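Local coordinates for protein Afp3 (Serratia entomophila, PDB 6RBN) that probably forms part of the contractile sheath around the inner tube of the anti-feeding prophage, a phage-tail-like injection system, at residues A355-M367 against R379-L391. Numbering follows the deposited sequence.
Sequences AAERDIKKALQPM and RVQTAIDNYLYRL
Asp359 OD2 lies 2.9 Å from Tyr387 OH, the closest approach of polar atoms between the two helices. The carboxylate and ring planes stand 74° apart, and Asp359 CB also packs against the phenol, near CZ and OH. Tyr387 reaches this far because its CG is anti to the backbone N (chi1 179°), which sends the ring across to the other helix, where it meets Ala356, Asp359 and Ile360. Ile360 CG1 sits 3.7 Å from Tyr387 CD2, approaching the ring obliquely, and Ala356 CB touches CE2 beside it.

The same Ile360 also meets Ile384, about one turn before Tyr387 on its helix; the two side chains cross at about a right angle, with Ile360 CD1 3.9 Å from Ile384 CG2. The axes run roughly antiparallel, at 143° and 10.1 Å apart at their closest, a helical hairpin within the sheath C-terminal domain. Strand 425-432 lies against it through Ala356, Val380 and Leu388, while Phe348 and Leu346 of a neighbouring Afp2 chain pack on Ile360 and Leu364.

Leu364 splits its branches: CD2 meets Val380 CG1 at 3.7 Å, whereas CD1 reaches Ile384 CD1 at 3.8 Å. Farther along the chain, Met367 closes the row. Its chain bends at chi2 and chi3, bringing CE within 4.0 Å of Ala383 CB while CB and CG touch Val380 CG2, the two side chains sliding past each other in opposite directions. Arg379, bent at chi3, brings NH1 to 3.7 Å from Met367 CG, an oblique van der Waals contact; the same arginine packs on Asp25 of an Afp1 chain.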
loop_
_atom_site.group_PDB
_atom_site.type_symbol
_atom_site.label_atom_id
_atom_site.label_comp_id
_atom_site.label_asym_id
_atom_site.label_seq_id
_atom_site.Cartn_x
_atom_site.Cartn_y
_atom_site.Cartn_z
ATOM N N ALA D 355 -0.626 42.464 39.568
ATOM C CA ALA D 355 -1.611 41.617 38.908
ATOM C C ALA D 355 -1.030 40.275 38.500
ATOM O O ALA D 355 -1.759 39.279 38.455
ATOM C CB ALA D 355 -2.184 42.322 37.682
ATOM N N ALA D 356 0.264 40.226 38.186
ATOM C CA ALA D 356 0.879 38.954 37.829
ATOM C C ALA D 356 1.087 38.085 39.059
ATOM O O ALA D 356 0.915 36.866 38.994
ATOM C CB ALA D 356 2.200 39.191 37.108
ATOM N N GLU D 357 1.452 38.693 40.188
ATOM C CA GLU D 357 1.586 37.944 41.433
ATOM C C GLU D 357 0.233 37.459 41.938
ATOM O O GLU D 357 0.154 36.439 42.625
ATOM C CB GLU D 357 2.267 38.805 42.491
ATOM C CG GLU D 357 3.744 39.045 42.259
ATOM C CD GLU D 357 4.314 40.074 43.213
ATOM O OE1 GLU D 357 3.528 40.684 43.967
ATOM O OE2 GLU D 357 5.543 40.287 43.203
ATOM N N ARG D 358 -0.839 38.180 41.614
ATOM C CA ARG D 358 -2.166 37.771 42.060
ATOM C C ARG D 358 -2.689 36.601 41.238
ATOM O O ARG D 358 -3.382 35.725 41.763
ATOM C CB ARG D 358 -3.124 38.957 41.979
ATOM C CG ARG D 358 -4.497 38.717 42.569
ATOM C CD ARG D 358 -5.355 39.967 42.476
ATOM N NE ARG D 358 -4.787 41.072 43.244
ATOM C CZ ARG D 358 -4.325 42.196 42.708
ATOM N NH1 ARG D 358 -4.371 42.374 41.396
ATOM N NH2 ARG D 358 -3.824 43.145 43.483
ATOM N N ASP D 359 -2.357 36.562 39.947
ATOM C CA ASP D 359 -2.861 35.501 39.085
ATOM C C ASP D 359 -2.007 34.244 39.154
ATOM O O ASP D 359 -2.520 33.145 38.923
ATOM C CB ASP D 359 -2.946 35.989 37.642
ATOM C CG ASP D 359 -4.029 37.025 37.446
ATOM O OD1 ASP D 359 -5.028 36.985 38.192
ATOM O OD2 ASP D 359 -3.886 37.877 36.546
ATOM N N ILE D 360 -0.715 34.384 39.443
ATOM C CA ILE D 360 0.114 33.216 39.720
ATOM C C ILE D 360 -0.306 32.567 41.032
ATOM O O ILE D 360 -0.370 31.336 41.137
ATOM C CB ILE D 360 1.604 33.613 39.704
ATOM C CG1 ILE D 360 2.053 33.913 38.276
ATOM C CG2 ILE D 360 2.494 32.541 40.300
ATOM C CD1 ILE D 360 3.416 34.538 38.195
ATOM N N LYS D 361 -0.654 33.384 42.033
ATOM C CA LYS D 361 -1.093 32.862 43.325
ATOM C C LYS D 361 -2.408 32.099 43.207
ATOM O O LYS D 361 -2.595 31.073 43.867
ATOM C CB LYS D 361 -1.230 34.009 44.324
ATOM C CG LYS D 361 -1.608 33.597 45.726
ATOM C CD LYS D 361 -1.663 34.802 46.638
ATOM C CE LYS D 361 -2.082 34.408 48.037
ATOM N NZ LYS D 361 -2.141 35.584 48.946
ATOM N N LYS D 362 -3.317 32.564 42.350
ATOM C CA LYS D 362 -4.564 31.839 42.139
ATOM C C LYS D 362 -4.370 30.569 41.327
ATOM O O LYS D 362 -5.240 29.694 41.352
ATOM C CB LYS D 362 -5.589 32.736 41.450
ATOM C CG LYS D 362 -6.156 33.827 42.340
ATOM C CD LYS D 362 -7.096 34.753 41.577
ATOM C CE LYS D 362 -8.551 34.312 41.682
ATOM N NZ LYS D 362 -8.874 33.087 40.897
ATOM N N ALA D 363 -3.259 30.445 40.606
ATOM C CA ALA D 363 -2.990 29.264 39.804
ATOM C C ALA D 363 -2.249 28.179 40.568
ATOM O O ALA D 363 -2.364 27.002 40.208
ATOM C CB ALA D 363 -2.183 29.642 38.560
ATOM N N LEU D 364 -1.499 28.536 41.607
ATOM C CA LEU D 364 -0.696 27.571 42.342
ATOM C C LEU D 364 -1.383 27.035 43.586
ATOM O O LEU D 364 -0.876 26.083 44.184
ATOM C CB LEU D 364 0.643 28.190 42.746
ATOM C CG LEU D 364 1.519 28.682 41.600
ATOM C CD1 LEU D 364 2.832 29.221 42.131
ATOM C CD2 LEU D 364 1.727 27.611 40.559
ATOM N N GLN D 365 -2.498 27.632 44.001
ATOM C CA GLN D 365 -3.241 27.099 45.139
ATOM C C GLN D 365 -3.856 25.709 44.939
ATOM O O GLN D 365 -4.043 25.021 45.957
ATOM C CB GLN D 365 -4.313 28.106 45.575
ATOM C CG GLN D 365 -3.732 29.282 46.334
ATOM C CD GLN D 365 -4.773 30.296 46.738
ATOM O OE1 GLN D 365 -5.942 30.177 46.384
ATOM N NE2 GLN D 365 -4.352 31.306 47.487
ATOM N N PRO D 366 -4.207 25.241 43.733
ATOM C CA PRO D 366 -4.425 23.791 43.580
ATOM C C PRO D 366 -3.193 22.934 43.830
ATOM O O PRO D 366 -3.349 21.749 44.148
ATOM C CB PRO D 366 -4.910 23.665 42.132
ATOM C CG PRO D 366 -5.615 24.914 41.895
ATOM C CD PRO D 366 -4.851 25.970 42.620
ATOM N N MET D 367 -1.981 23.474 43.704
ATOM C CA MET D 367 -0.767 22.710 43.956
ATOM C C MET D 367 -0.271 22.823 45.394
ATOM O O MET D 367 0.917 22.601 45.645
ATOM C CB MET D 367 0.341 23.130 42.988
ATOM C CG MET D 367 0.305 22.407 41.651
ATOM S SD MET D 367 -0.961 22.975 40.507
ATOM C CE MET D 367 -0.192 24.455 39.867
ATOM N N ARG D 379 5.638 20.721 37.756
ATOM C CA ARG D 379 4.254 21.085 37.474
ATOM C C ARG D 379 3.967 22.520 37.876
ATOM O O ARG D 379 3.094 23.167 37.288
ATOM C CB ARG D 379 3.295 20.143 38.194
ATOM C CG ARG D 379 3.296 18.726 37.668
ATOM C CD ARG D 379 2.392 17.825 38.495
ATOM N NE ARG D 379 0.982 18.165 38.353
ATOM C CZ ARG D 379 0.239 18.703 39.313
ATOM N NH1 ARG D 379 0.771 18.969 40.497
ATOM N NH2 ARG D 379 -1.038 18.978 39.092
ATOM N N VAL D 380 4.681 23.026 38.877
ATOM C CA VAL D 380 4.518 24.408 39.304
ATOM C C VAL D 380 5.295 25.349 38.388
ATOM O O VAL D 380 4.832 26.450 38.074
ATOM C CB VAL D 380 4.942 24.527 40.780
ATOM C CG1 VAL D 380 4.953 25.940 41.230
ATOM C CG2 VAL D 380 3.979 23.759 41.654
ATOM N N GLN D 381 6.463 24.910 37.912
ATOM C CA GLN D 381 7.271 25.723 37.007
ATOM C C GLN D 381 6.583 25.918 35.662
ATOM O O GLN D 381 6.660 27.001 35.072
ATOM C CB GLN D 381 8.639 25.074 36.811
ATOM C CG GLN D 381 9.585 25.868 35.941
ATOM C CD GLN D 381 10.924 25.203 35.778
ATOM O OE1 GLN D 381 11.150 24.112 36.289
ATOM N NE2 GLN D 381 11.823 25.855 35.059
ATOM N N THR D 382 5.881 24.896 35.175
ATOM C CA THR D 382 5.207 24.998 33.887
ATOM C C THR D 382 3.957 25.866 33.985
ATOM O O THR D 382 3.626 26.600 33.048
ATOM C CB THR D 382 4.866 23.598 33.384
ATOM O OG1 THR D 382 6.062 22.812 33.345
ATOM C CG2 THR D 382 4.283 23.628 31.990
ATOM N N ALA D 383 3.269 25.817 35.129
ATOM C CA ALA D 383 2.078 26.637 35.318
ATOM C C ALA D 383 2.416 28.118 35.403
ATOM O O ALA D 383 1.586 28.960 35.045
ATOM C CB ALA D 383 1.332 26.195 36.574
ATOM N N ILE D 384 3.616 28.456 35.865
ATOM C CA ILE D 384 4.052 29.845 35.853
ATOM C C ILE D 384 4.590 30.216 34.479
ATOM O O ILE D 384 4.356 31.324 33.987
ATOM C CB ILE D 384 5.093 30.078 36.964
ATOM C CG1 ILE D 384 4.491 29.754 38.325
ATOM C CG2 ILE D 384 5.553 31.515 36.992
ATOM C CD1 ILE D 384 5.501 29.737 39.436
ATOM N N ASP D 385 5.282 29.281 33.823
ATOM C CA ASP D 385 5.847 29.539 32.503
ATOM C C ASP D 385 4.768 29.677 31.438
ATOM O O ASP D 385 4.951 30.421 30.470
ATOM C CB ASP D 385 6.813 28.419 32.129
ATOM C CG ASP D 385 7.568 28.696 30.850
ATOM O OD1 ASP D 385 8.518 29.502 30.885
ATOM O OD2 ASP D 385 7.208 28.113 29.807
ATOM N N ASN D 386 3.645 28.974 31.592
ATOM C CA ASN D 386 2.538 29.159 30.661
ATOM C C ASN D 386 1.845 30.492 30.878
ATOM O O ASN D 386 1.310 31.072 29.927
ATOM C CB ASN D 386 1.525 28.026 30.794
ATOM C CG ASN D 386 2.041 26.716 30.258
ATOM O OD1 ASN D 386 2.741 26.678 29.248
ATOM N ND2 ASN D 386 1.674 25.627 30.911
ATOM N N TYR D 387 1.830 30.987 32.114
ATOM C CA TYR D 387 1.212 32.279 32.380
ATOM C C TYR D 387 2.081 33.416 31.868
ATOM O O TYR D 387 1.581 34.370 31.264
ATOM C CB TYR D 387 0.946 32.441 33.877
ATOM C CG TYR D 387 0.319 33.767 34.216
ATOM C CD1 TYR D 387 -1.018 34.008 33.947
ATOM C CD2 TYR D 387 1.065 34.784 34.792
ATOM C CE1 TYR D 387 -1.595 35.221 34.244
ATOM C CE2 TYR D 387 0.498 35.999 35.089
ATOM C CZ TYR D 387 -0.831 36.210 34.814
ATOM O OH TYR D 387 -1.403 37.421 35.112
ATOM N N LEU D 388 3.389 33.338 32.111
ATOM C CA LEU D 388 4.285 34.411 31.702
ATOM C C LEU D 388 4.510 34.438 30.202
ATOM O O LEU D 388 4.909 35.476 29.670
ATOM C CB LEU D 388 5.626 34.282 32.415
ATOM C CG LEU D 388 5.610 34.444 33.928
ATOM C CD1 LEU D 388 6.994 34.213 34.474
ATOM C CD2 LEU D 388 5.101 35.809 34.306
ATOM N N TYR D 389 4.278 33.326 29.508
ATOM C CA TYR D 389 4.381 33.348 28.057
ATOM C C TYR D 389 3.210 34.085 27.430
ATOM O O TYR D 389 3.393 34.814 26.451
ATOM C CB TYR D 389 4.462 31.930 27.500
ATOM C CG TYR D 389 4.633 31.888 26.001
ATOM C CD1 TYR D 389 5.863 32.146 25.419
ATOM C CD2 TYR D 389 3.561 31.599 25.168
ATOM C CE1 TYR D 389 6.024 32.113 24.053
ATOM C CE2 TYR D 389 3.710 31.575 23.804
ATOM C CZ TYR D 389 4.944 31.827 23.252
ATOM O OH TYR D 389 5.094 31.794 21.887
ATOM N N ARG D 390 2.004 33.914 27.968
ATOM C CA ARG D 390 0.853 34.586 27.385
ATOM C C ARG D 390 0.682 36.011 27.890
ATOM O O ARG D 390 -0.256 36.688 27.464
ATOM C CB ARG D 390 -0.427 33.783 27.625
ATOM C CG ARG D 390 -0.856 33.652 29.068
ATOM C CD ARG D 390 -2.198 32.934 29.157
ATOM N NE ARG D 390 -2.136 31.552 28.682
ATOM C CZ ARG D 390 -1.904 30.499 29.462
ATOM N NH1 ARG D 390 -1.726 30.663 30.764
ATOM N NH2 ARG D 390 -1.866 29.280 28.941
ATOM N N LEU D 391 1.544 36.475 28.797
ATOM C CA LEU D 391 1.683 37.912 28.997
ATOM C C LEU D 391 2.638 38.516 27.983
ATOM O O LEU D 391 2.418 39.634 27.511
ATOM C CB LEU D 391 2.182 38.235 30.404
ATOM C CG LEU D 391 1.262 38.092 31.606
ATOM C CD1 LEU D 391 2.050 38.411 32.851
ATOM C CD2 LEU D 391 0.086 39.030 31.466
#